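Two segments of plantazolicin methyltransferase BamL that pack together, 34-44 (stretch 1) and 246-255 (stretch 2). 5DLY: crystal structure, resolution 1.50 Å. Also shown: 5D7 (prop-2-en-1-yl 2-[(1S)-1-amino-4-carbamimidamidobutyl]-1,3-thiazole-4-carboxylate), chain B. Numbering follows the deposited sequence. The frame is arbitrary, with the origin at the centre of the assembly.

Stretch 1 34-44: ERETSSIRSIS
Stretch 2 246-255: GEQLKQSQMP

Stretch 1 is helical throughout and stretch 2 is helical from Gly246 to Gln253, leaving helical phi/psi at Met254 (-61/143°). The helix axes cross almost perpendicularly (-92°) and approach to 10.0 Å, burying 413 Å² in total. The CA atoms set the register: Ser39 lies 6.7 Å from Glu247, Ile40 7.6 Å from Gln251, and Glu36 8.0 Å from Lys250.

Ser39, in the p rotamer with CB directed toward stretch 2, is the polar centre. Its OG donates to Glu247 OE1 (2.7 Å) and accepts from Gln251 NE2 (3.0 Å, 165°), so one small hydroxyl both donates to a carboxylate oxygen and accepts from an amide nitrogen. Glu247 (m, m) and Gln251 (m, t) stand one turn apart, joined by the backbone bond from Gln251 N to Glu247 O (2.9 Å).

Stretch 1 is kinked here, as Ser39 N and Ile40 N lack bonds to the preceding turn. Water 1 fills the gap at Ser39: it accepts from Ser39 N (3.0 Å) and donates to Arg35 O (3.1 Å) and Glu247 OE1 (3.0 Å), while Ile40 N makes a weak bond to Thr37 O (3.3 Å). Water 2 donates to Ser39 O (2.9 Å) and accepts from Gln251 NE2 (3.3 Å), thereby occupying both amide protons of Gln251.

Charge pairing secures the Glu36 end. Lys250 (m, t, t, m) extends NZ to Glu36 OE1 (2.8 Å) in a salt bridge, with a weak bond to Glu36 OE2 (3.2 Å). Glu36 (m, m) is buried, but Arg35 NE also donates to its OE2 (2.8 Å), so its carboxylate is balanced by two cations.

Nonpolar side chains complete the interface. The extended Met254 (m, t, t) places CE 4.3 Å from Ile40 CB, the apolar contact, and 3.8 Å from Glu36 O, a carbon-to-oxygen contact. Ile43 (m, t) brings CD1 to 3.1 Å from Gln251 OE1, a close carbon-to-oxygen contact and not a hydrogen bond. Met254 CG also lies 3.5 Å from C5 of 5D7, linking the contact to the ligand.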

# COMPACT_ATOMS: atom_id res chain seq x y z
N GLU A 34 -8.22 -11.05 4.75
CA GLU A 34 -9.59 -10.57 4.88
C GLU A 34 -10.01 -10.36 6.33
O GLU A 34 -10.68 -9.37 6.64
CB GLU A 34 -10.56 -11.54 4.18
CG GLU A 34 -10.46 -11.49 2.67
CD GLU A 34 -11.05 -10.22 2.09
OE1 GLU A 34 -10.27 -9.39 1.58
OE2 GLU A 34 -12.29 -10.06 2.15
N ARG A 35 -9.60 -11.27 7.21
CA ARG A 35 -9.98 -11.19 8.62
C ARG A 35 -9.25 -10.09 9.38
O ARG A 35 -9.84 -9.40 10.21
CB ARG A 35 -9.73 -12.54 9.31
CG ARG A 35 -10.24 -12.63 10.74
CD ARG A 35 -9.84 -13.93 11.42
NE ARG A 35 -8.42 -13.97 11.78
CZ ARG A 35 -7.55 -14.89 11.34
NH1 ARG A 35 -7.93 -15.88 10.54
NH2 ARG A 35 -6.28 -14.82 11.73
N GLU A 36 -7.96 -9.92 9.07
CA GLU A 36 -7.11 -9.08 9.91
C GLU A 36 -6.71 -7.74 9.29
O GLU A 36 -6.33 -6.82 10.02
CB GLU A 36 -5.85 -9.86 10.32
CG GLU A 36 -6.10 -11.15 11.09
CD GLU A 36 -6.61 -10.97 12.51
OE1 GLU A 36 -6.60 -9.83 13.05
OE2 GLU A 36 -7.03 -11.97 13.12
N THR A 37 -6.80 -7.62 7.96
CA THR A 37 -6.36 -6.39 7.29
C THR A 37 -7.46 -5.58 6.62
O THR A 37 -7.22 -4.46 6.17
CB THR A 37 -5.19 -6.64 6.28
OG1 THR A 37 -5.69 -7.18 5.04
CG2 THR A 37 -4.14 -7.59 6.85
N SER A 38 -8.68 -6.13 6.53
CA SER A 38 -9.73 -5.43 5.79
C SER A 38 -10.11 -4.08 6.39
O SER A 38 -10.36 -3.14 5.65
CB SER A 38 -10.97 -6.31 5.60
OG SER A 38 -11.50 -6.72 6.84
N SER A 39 -10.13 -3.97 7.73
CA SER A 39 -10.57 -2.72 8.34
C SER A 39 -9.59 -1.57 8.17
O SER A 39 -9.99 -0.40 8.17
CB SER A 39 -10.97 -2.90 9.82
OG SER A 39 -9.86 -3.19 10.64
N ILE A 40 -8.30 -1.89 8.01
CA ILE A 40 -7.29 -0.85 7.78
C ILE A 40 -7.37 -0.30 6.34
O ILE A 40 -6.89 0.80 6.07
CB ILE A 40 -5.86 -1.32 8.15
CG1 ILE A 40 -4.93 -0.13 8.42
CG2 ILE A 40 -5.27 -2.21 7.08
CD1 ILE A 40 -5.11 0.55 9.76
N ARG A 41 -7.97 -1.06 5.43
CA ARG A 41 -8.10 -0.64 4.04
C ARG A 41 -8.74 0.75 3.91
O ARG A 41 -8.16 1.65 3.29
CB ARG A 41 -8.90 -1.68 3.25
CG ARG A 41 -8.43 -1.89 1.83
CD ARG A 41 -8.57 -3.36 1.43
NE ARG A 41 -9.91 -3.88 1.66
CZ ARG A 41 -10.22 -5.17 1.82
NH1 ARG A 41 -9.29 -6.11 1.80
NH2 ARG A 41 -11.49 -5.51 2.02
N SER A 42 -9.91 0.94 4.51
CA SER A 42 -10.60 2.23 4.41
C SER A 42 -9.82 3.34 5.10
O SER A 42 -9.85 4.49 4.66
CB SER A 42 -12.02 2.18 4.97
OG SER A 42 -12.03 1.90 6.36
N ILE A 43 -9.13 3.01 6.20
CA ILE A 43 -8.30 4.01 6.87
C ILE A 43 -7.14 4.48 6.00
O ILE A 43 -6.91 5.68 5.85
CB ILE A 43 -7.85 3.52 8.25
CG1 ILE A 43 -9.08 3.39 9.15
CG2 ILE A 43 -6.82 4.46 8.87
CD1 ILE A 43 -8.84 2.55 10.38
N SER A 44 -6.44 3.54 5.37
CA SER A 44 -5.37 3.90 4.46
C SER A 44 -5.85 4.71 3.26
O SER A 44 -5.20 5.67 2.88
CB SER A 44 -4.63 2.66 3.99
OG SER A 44 -4.01 2.02 5.10
N GLY A 246 -14.94 -4.17 17.91
CA GLY A 246 -13.90 -5.17 17.72
C GLY A 246 -12.80 -4.73 16.77
O GLY A 246 -11.64 -5.06 16.98
N GLU A 247 -13.16 -3.98 15.74
CA GLU A 247 -12.15 -3.52 14.79
C GLU A 247 -11.29 -2.39 15.36
O GLU A 247 -10.08 -2.34 15.11
CB GLU A 247 -12.76 -3.16 13.43
CG GLU A 247 -13.28 -4.37 12.65
CD GLU A 247 -12.23 -5.45 12.41
OE1 GLU A 247 -11.08 -5.10 12.06
OE2 GLU A 247 -12.54 -6.65 12.58
N GLN A 248 -11.90 -1.52 16.16
CA GLN A 248 -11.12 -0.48 16.84
C GLN A 248 -10.09 -1.12 17.76
O GLN A 248 -8.92 -0.69 17.79
CB GLN A 248 -12.03 0.47 17.63
CG GLN A 248 -12.90 1.38 16.76
CD GLN A 248 -13.67 2.41 17.58
OE1 GLN A 248 -14.00 2.17 18.73
NE2 GLN A 248 -13.95 3.55 16.98
N LEU A 249 -10.49 -2.16 18.50
CA LEU A 249 -9.56 -2.84 19.40
C LEU A 249 -8.46 -3.57 18.62
O LEU A 249 -7.29 -3.53 19.00
CB LEU A 249 -10.29 -3.79 20.37
CG LEU A 249 -9.44 -4.53 21.41
CD1 LEU A 249 -8.64 -3.58 22.29
CD2 LEU A 249 -10.31 -5.43 22.28
N LYS A 250 -8.84 -4.23 17.52
CA LYS A 250 -7.86 -4.87 16.64
C LYS A 250 -6.81 -3.88 16.17
O LYS A 250 -5.61 -4.17 16.21
CB LYS A 250 -8.55 -5.54 15.45
CG LYS A 250 -9.02 -6.96 15.72
CD LYS A 250 -9.27 -7.72 14.42
CE LYS A 250 -9.51 -9.20 14.67
NZ LYS A 250 -8.33 -9.93 15.21
N GLN A 251 -7.27 -2.69 15.77
CA GLN A 251 -6.38 -1.63 15.29
C GLN A 251 -5.46 -1.11 16.39
O GLN A 251 -4.33 -0.72 16.13
CB GLN A 251 -7.19 -0.51 14.66
CG GLN A 251 -7.80 -0.91 13.32
CD GLN A 251 -8.85 0.06 12.82
OE1 GLN A 251 -8.90 1.22 13.23
NE2 GLN A 251 -9.68 -0.42 11.89
N SER A 252 -5.97 -1.10 17.63
CA SER A 252 -5.18 -0.70 18.79
C SER A 252 -4.08 -1.73 19.09
O SER A 252 -2.98 -1.36 19.48
CB SER A 252 -6.10 -0.53 20.00
OG SER A 252 -5.39 -0.08 21.13
N GLN A 253 -4.39 -3.00 18.86
CA GLN A 253 -3.47 -4.08 19.22
C GLN A 253 -2.42 -4.37 18.16
O GLN A 253 -1.40 -5.00 18.45
CB GLN A 253 -4.26 -5.35 19.58
CG GLN A 253 -4.94 -5.26 20.93
CD GLN A 253 -5.95 -6.37 21.16
OE1 GLN A 253 -6.36 -7.05 20.23
NE2 GLN A 253 -6.37 -6.54 22.42
N MET A 254 -2.66 -3.90 16.93
CA MET A 254 -1.78 -4.12 15.78
C MET A 254 -0.39 -3.54 16.00
O MET A 254 -0.28 -2.46 16.55
CB MET A 254 -2.31 -3.36 14.57
CG MET A 254 -3.49 -3.94 13.86
SD MET A 254 -3.65 -2.91 12.40
CE MET A 254 -5.15 -3.62 11.72
N PRO A 255 0.65 -4.23 15.50
CA PRO A 255 1.97 -3.59 15.49
C PRO A 255 1.97 -2.39 14.55
O PRO A 255 1.14 -2.30 13.64
CB PRO A 255 2.89 -4.68 14.93
CG PRO A 255 2.15 -5.96 15.07
CD PRO A 255 0.69 -5.60 14.97
O9 5D7 B . -1.10 -5.96 7.30
C6 5D7 B . -0.82 -7.08 7.70
O7 5D7 B . -0.83 -7.39 9.11
C8 5D7 B . -1.03 -6.38 10.10
C2 5D7 B . -0.50 -8.18 6.76
N3 5D7 B . -0.67 -8.05 5.42
C4 5D7 B . -0.35 -9.14 4.70
S5 5D7 B . 0.19 -10.39 5.77
C1 5D7 B . -0.03 -9.43 7.19
CA 5D7 B . -0.41 -9.38 3.24
N 5D7 B . -1.12 -8.26 2.64
CB 5D7 B . 0.99 -9.52 2.62
CG 5D7 B . 2.05 -8.53 3.11
CD 5D7 B . 3.06 -8.28 2.00
NE 5D7 B . 4.14 -7.45 2.51
CZ 5D7 B . 5.26 -7.82 3.12
NH2 5D7 B . 6.09 -6.96 3.50
NH1 5D7 B . 5.51 -9.06 3.31
C3 5D7 B . -0.90 -7.03 11.46
C5 5D7 B . -1.63 -6.61 12.48
O HOH W 1 -10.14 -6.34 9.53
O HOH W 2 -11.87 0.99 9.89